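PDB 1NM2: malonyl CoA:acyl carrier protein malonyltransferase from Streptomyces coelicolor, which probably transfers the malonyl group from malonyl-CoA to holo-acyl carrier protein, supplying malonyl-ACP for fatty acid biosynthesis. Local coordinates for residues A[201-214]-A[246-258]. Sequence-based numbering, arbitrary orientation.
Sequences FHTRHMAPAVDKLA and DRLVGQVANPVRW. With ACY (acetic acid), chain D.
The imidazole of His202 stands against the turn Gln251–Asn254 and turns ND1 toward two backbone carbonyls at its edge. ND1 donates to Asn254 O at 2.9 Å, nearly in line with that C=O but tilted from the ring plane, and more weakly to Gln251 O at 2.7 Å. Val256 lays CG2 over one ring face, 3.4 Å from the centroid, in a CH-pi contact. With CG beside the backbone N (chi1 -61°), the ring projects across to the turn, while its own backbone N bonds to Val252 O at 2.9 Å from above the carbonyl plane. The other ring nitrogen, NE2, bonds to Ser98 OG and weakly to the acetate, which Ser98 and Arg123 also hold.

Beyond this polar end, helices 207-214 and 246-251 run roughly antiparallel, at 145°, with axes 8.8 Å apart. Val252 spreads its two methyls between neighbours: CG1 meets Leu213 CD2 at 3.6 Å, and CG2 meets Val210 CG2 at 3.5 Å. With CG anti to the backbone N (chi1 -171°), Leu213 extends toward the other helix so that CD2 also reaches Val249 CA. Val249 CG1 rests beside Val210 CG1 and Ala214 CB, and Ala253 CB touches both Met206 CB and Val210 CG2.

Replacing His202 with an alanine would probably leave the Gln251 and Asn254 carbonyls without their shared N-H donor and deprive Ser98 of its imidazole partner. Ser98 lies in a GxSxG sequence consistent with the nucleophile elbow of acyltransferases, and its bond to His202 matches the serine-histidine pair of that family. Here the two carbonyls at ND1 and the Val256 methyl over the face probably limit the ring's rotation and help keep NE2 turned toward the serine and the acetate, a mimic of the malonyl group.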
loop_
_atom_site.group_PDB
_atom_site.type_symbol
_atom_site.label_atom_id
_atom_site.label_comp_id
_atom_site.label_asym_id
_atom_site.label_seq_id
_atom_site.Cartn_x
_atom_site.Cartn_y
_atom_site.Cartn_z
ATOM N N PHE A 201 12.032 4.542 3.009
ATOM C CA PHE A 201 11.382 3.243 2.890
ATOM C C PHE A 201 11.686 2.728 1.493
ATOM O O PHE A 201 11.961 3.515 0.588
ATOM C CB PHE A 201 9.867 3.386 3.064
ATOM C CG PHE A 201 9.456 3.946 4.397
ATOM C CD1 PHE A 201 8.264 4.653 4.527
ATOM C CD2 PHE A 201 10.244 3.752 5.527
ATOM C CE1 PHE A 201 7.863 5.162 5.765
ATOM C CE2 PHE A 201 9.853 4.255 6.767
ATOM C CZ PHE A 201 8.658 4.963 6.884
ATOM N N HIS A 202 11.651 1.410 1.331
ATOM C CA HIS A 202 11.909 0.764 0.054
ATOM C C HIS A 202 13.307 0.978 -0.514
ATOM O O HIS A 202 13.489 1.095 -1.726
ATOM C CB HIS A 202 10.830 1.177 -0.944
ATOM C CG HIS A 202 9.454 0.776 -0.508
ATOM N ND1 HIS A 202 9.053 -0.540 -0.452
ATOM C CD2 HIS A 202 8.435 1.503 0.007
ATOM C CE1 HIS A 202 7.848 -0.609 0.087
ATOM N NE2 HIS A 202 7.451 0.617 0.376
ATOM N N THR A 203 14.288 1.004 0.386
ATOM C CA THR A 203 15.700 1.148 0.035
ATOM C C THR A 203 16.482 0.288 1.029
ATOM O O THR A 203 15.918 -0.216 2.011
ATOM C CB THR A 203 16.210 2.601 0.182
ATOM O OG1 THR A 203 16.334 2.921 1.575
ATOM C CG2 THR A 203 15.264 3.578 -0.493
ATOM N N ARG A 204 17.778 0.129 0.776
ATOM C CA ARG A 204 18.642 -0.666 1.641
ATOM C C ARG A 204 18.657 -0.119 3.064
ATOM O O ARG A 204 19.081 -0.805 4.001
ATOM C CB ARG A 204 20.073 -0.674 1.100
ATOM C CG ARG A 204 20.771 0.676 1.190
ATOM C CD ARG A 204 22.266 0.549 0.923
ATOM N NE ARG A 204 22.971 1.800 1.185
ATOM C CZ ARG A 204 22.768 2.926 0.507
ATOM N NH1 ARG A 204 21.880 2.958 -0.480
ATOM N NH2 ARG A 204 23.448 4.024 0.820
ATOM N N HIS A 205 18.221 1.125 3.230
ATOM C CA HIS A 205 18.192 1.706 4.562
ATOM C C HIS A 205 17.199 0.968 5.458
ATOM O O HIS A 205 17.207 1.149 6.671
ATOM C CB HIS A 205 17.852 3.200 4.495
ATOM C CG HIS A 205 19.005 4.057 4.072
ATOM N ND1 HIS A 205 19.080 4.651 2.829
ATOM C CD2 HIS A 205 20.153 4.382 4.713
ATOM C CE1 HIS A 205 20.225 5.302 2.723
ATOM N NE2 HIS A 205 20.895 5.153 3.852
ATOM N N MET A 206 16.358 0.130 4.852
ATOM C CA MET A 206 15.367 -0.656 5.598
ATOM C C MET A 206 15.859 -2.080 5.863
ATOM O O MET A 206 15.099 -2.925 6.342
ATOM C CB MET A 206 14.041 -0.730 4.826
ATOM C CG MET A 206 13.254 0.575 4.778
ATOM S SD MET A 206 12.784 1.169 6.423
ATOM C CE MET A 206 13.946 2.512 6.611
ATOM N N ALA A 207 17.126 -2.342 5.547
ATOM C CA ALA A 207 17.709 -3.665 5.750
ATOM C C ALA A 207 17.431 -4.217 7.144
ATOM O O ALA A 207 17.062 -5.384 7.290
ATOM C CB ALA A 207 19.232 -3.632 5.488
ATOM N N PRO A 208 17.605 -3.391 8.193
ATOM C CA PRO A 208 17.338 -3.899 9.542
ATOM C C PRO A 208 15.856 -4.195 9.772
ATOM O O PRO A 208 15.508 -4.968 10.659
ATOM C CB PRO A 208 17.877 -2.790 10.449
ATOM C CG PRO A 208 17.714 -1.561 9.625
ATOM C CD PRO A 208 18.115 -2.008 8.239
ATOM N N ALA A 209 14.987 -3.580 8.969
ATOM C CA ALA A 209 13.549 -3.812 9.085
ATOM C C ALA A 209 13.218 -5.198 8.512
ATOM O O ALA A 209 12.281 -5.860 8.958
ATOM C CB ALA A 209 12.769 -2.720 8.338
ATOM N N VAL A 210 13.991 -5.633 7.520
ATOM C CA VAL A 210 13.786 -6.951 6.920
ATOM C C VAL A 210 14.053 -8.016 7.981
ATOM O O VAL A 210 13.279 -8.964 8.140
ATOM C CB VAL A 210 14.746 -7.193 5.728
ATOM C CG1 VAL A 210 14.588 -8.622 5.211
ATOM C CG2 VAL A 210 14.463 -6.193 4.615
ATOM N N ASP A 211 15.154 -7.855 8.710
ATOM C CA ASP A 211 15.514 -8.814 9.750
ATOM C C ASP A 211 14.394 -8.931 10.782
ATOM O O ASP A 211 13.965 -10.036 11.119
ATOM C CB ASP A 211 16.811 -8.401 10.451
ATOM C CG ASP A 211 17.979 -8.247 9.490
ATOM O OD1 ASP A 211 18.070 -9.019 8.507
ATOM O OD2 ASP A 211 18.821 -7.355 9.731
ATOM N N LYS A 212 13.914 -7.790 11.272
ATOM C CA LYS A 212 12.847 -7.776 12.266
ATOM C C LYS A 212 11.529 -8.312 11.711
ATOM O O LYS A 212 10.827 -9.065 12.387
ATOM C CB LYS A 212 12.637 -6.352 12.794
ATOM C CG LYS A 212 13.845 -5.756 13.496
ATOM C CD LYS A 212 13.584 -4.303 13.886
ATOM C CE LYS A 212 14.791 -3.661 14.554
ATOM N NZ LYS A 212 15.137 -4.323 15.844
ATOM N N LEU A 213 11.190 -7.926 10.483
ATOM C CA LEU A 213 9.949 -8.382 9.872
ATOM C C LEU A 213 9.994 -9.883 9.583
ATOM O O LEU A 213 8.968 -10.564 9.656
ATOM C CB LEU A 213 9.671 -7.602 8.586
ATOM C CG LEU A 213 8.298 -7.837 7.952
ATOM C CD1 LEU A 213 7.199 -7.553 8.969
ATOM C CD2 LEU A 213 8.146 -6.947 6.726
ATOM N N ALA A 214 11.179 -10.393 9.251
ATOM C CA ALA A 214 11.344 -11.822 8.981
ATOM C C ALA A 214 11.066 -12.631 10.249
ATOM O O ALA A 214 10.532 -13.738 10.174
ATOM C CB ALA A 214 12.756 -12.113 8.484
ATOM N N ASP A 246 7.559 -14.143 1.538
ATOM C CA ASP A 246 8.959 -13.750 1.434
ATOM C C ASP A 246 9.063 -12.408 0.717
ATOM O O ASP A 246 9.866 -11.556 1.101
ATOM C CB ASP A 246 9.791 -14.811 0.697
ATOM C CG ASP A 246 9.962 -16.097 1.505
ATOM O OD1 ASP A 246 9.950 -16.040 2.750
ATOM O OD2 ASP A 246 10.126 -17.170 0.893
ATOM N N ARG A 247 8.245 -12.221 -0.318
ATOM C CA ARG A 247 8.244 -10.971 -1.068
ATOM C C ARG A 247 7.795 -9.799 -0.190
ATOM O O ARG A 247 8.375 -8.712 -0.260
ATOM C CB ARG A 247 7.340 -11.089 -2.297
ATOM C CG ARG A 247 7.978 -11.839 -3.450
ATOM C CD ARG A 247 7.000 -12.081 -4.585
ATOM N NE ARG A 247 7.680 -12.608 -5.765
ATOM C CZ ARG A 247 7.832 -11.934 -6.904
ATOM N NH1 ARG A 247 7.347 -10.700 -7.022
ATOM N NH2 ARG A 247 8.475 -12.493 -7.920
ATOM N N LEU A 248 6.770 -10.019 0.634
ATOM C CA LEU A 248 6.268 -8.980 1.537
ATOM C C LEU A 248 7.377 -8.528 2.488
ATOM O O LEU A 248 7.583 -7.334 2.699
ATOM C CB LEU A 248 5.097 -9.506 2.381
ATOM C CG LEU A 248 3.730 -9.774 1.747
ATOM C CD1 LEU A 248 2.836 -10.486 2.759
ATOM C CD2 LEU A 248 3.094 -8.457 1.309
ATOM N N VAL A 249 8.083 -9.493 3.064
ATOM C CA VAL A 249 9.157 -9.193 4.005
ATOM C C VAL A 249 10.297 -8.418 3.347
ATOM O O VAL A 249 10.826 -7.469 3.926
ATOM C CB VAL A 249 9.722 -10.486 4.626
ATOM C CG1 VAL A 249 10.851 -10.154 5.596
ATOM C CG2 VAL A 249 8.612 -11.246 5.344
ATOM N N GLY A 250 10.662 -8.824 2.136
ATOM C CA GLY A 250 11.736 -8.160 1.418
ATOM C C GLY A 250 11.367 -6.806 0.839
ATOM O O GLY A 250 12.227 -5.933 0.737
ATOM N N GLN A 251 10.097 -6.624 0.473
ATOM C CA GLN A 251 9.630 -5.370 -0.119
ATOM C C GLN A 251 9.860 -4.108 0.704
ATOM O O GLN A 251 9.876 -3.012 0.147
ATOM C CB GLN A 251 8.133 -5.445 -0.475
ATOM C CG GLN A 251 7.835 -5.962 -1.884
ATOM C CD GLN A 251 8.602 -5.211 -2.962
ATOM O OE1 GLN A 251 8.380 -4.013 -3.200
ATOM N NE2 GLN A 251 9.517 -5.908 -3.614
ATOM N N VAL A 252 10.027 -4.234 2.016
ATOM C CA VAL A 252 10.248 -3.036 2.823
ATOM C C VAL A 252 11.554 -2.366 2.398
ATOM O O VAL A 252 11.753 -1.171 2.642
ATOM C CB VAL A 252 10.312 -3.351 4.344
ATOM C CG1 VAL A 252 9.031 -4.058 4.789
ATOM C CG2 VAL A 252 11.539 -4.185 4.661
ATOM N N ALA A 253 12.432 -3.131 1.749
ATOM C CA ALA A 253 13.718 -2.594 1.302
ATOM C C ALA A 253 13.916 -2.602 -0.216
ATOM O O ALA A 253 15.014 -2.319 -0.712
ATOM C CB ALA A 253 14.856 -3.357 1.976
ATOM N N ASN A 254 12.860 -2.925 -0.953
ATOM C CA ASN A 254 12.921 -2.967 -2.411
ATOM C C ASN A 254 11.943 -1.952 -3.007
ATOM O O ASN A 254 10.894 -1.678 -2.430
ATOM C CB ASN A 254 12.544 -4.368 -2.924
ATOM C CG ASN A 254 13.703 -5.355 -2.885
ATOM O OD1 ASN A 254 13.492 -6.566 -2.972
ATOM N ND2 ASN A 254 14.925 -4.849 -2.782
ATOM N N PRO A 255 12.275 -1.387 -4.179
ATOM C CA PRO A 255 11.406 -0.404 -4.843
ATOM C C PRO A 255 9.994 -0.949 -5.103
ATOM O O PRO A 255 9.813 -2.149 -5.321
ATOM C CB PRO A 255 12.141 -0.128 -6.153
ATOM C CG PRO A 255 13.590 -0.307 -5.772
ATOM C CD PRO A 255 13.537 -1.564 -4.925
ATOM N N VAL A 256 9.001 -0.064 -5.084
ATOM C CA VAL A 256 7.617 -0.450 -5.351
ATOM C C VAL A 256 7.351 -0.230 -6.843
ATOM O O VAL A 256 7.265 0.908 -7.304
ATOM C CB VAL A 256 6.610 0.411 -4.543
ATOM C CG1 VAL A 256 5.189 0.109 -4.993
ATOM C CG2 VAL A 256 6.754 0.133 -3.041
ATOM N N ARG A 257 7.232 -1.317 -7.597
ATOM C CA ARG A 257 6.974 -1.197 -9.024
ATOM C C ARG A 257 5.486 -1.286 -9.314
ATOM O O ARG A 257 5.015 -2.258 -9.910
ATOM C CB ARG A 257 7.727 -2.282 -9.803
ATOM C CG ARG A 257 9.246 -2.110 -9.758
ATOM C CD ARG A 257 9.648 -0.719 -10.241
ATOM N NE ARG A 257 9.275 -0.497 -11.634
ATOM C CZ ARG A 257 9.896 -1.049 -12.674
ATOM N NH1 ARG A 257 9.484 -0.792 -13.911
ATOM N NH2 ARG A 257 10.939 -1.844 -12.479
ATOM N N TRP A 258 4.749 -0.268 -8.885
ATOM C CA TRP A 258 3.309 -0.238 -9.109
ATOM C C TRP A 258 3.038 -0.106 -10.603
ATOM O O TRP A 258 1.988 -0.528 -11.095
ATOM C CB TRP A 258 2.660 0.925 -8.354
ATOM C CG TRP A 258 1.162 0.856 -8.403
ATOM C CD1 TRP A 258 0.314 1.716 -9.047
ATOM C CD2 TRP A 258 0.341 -0.168 -7.838
ATOM N NE1 TRP A 258 -0.988 1.284 -8.920
ATOM C CE2 TRP A 258 -1.000 0.131 -8.179
ATOM C CE3 TRP A 258 0.607 -1.315 -7.077
ATOM C CZ2 TRP A 258 -2.073 -0.676 -7.784
ATOM C CZ3 TRP A 258 -0.459 -2.120 -6.684
ATOM C CH2 TRP A 258 -1.785 -1.792 -7.038
HETATM C C ACY D . 5.586 2.142 3.119
HETATM O O ACY D . 5.079 2.816 4.109
HETATM O OXT ACY D . 5.870 0.897 3.099
HETATM C CH3 ACY D . 5.839 2.979 1.876
#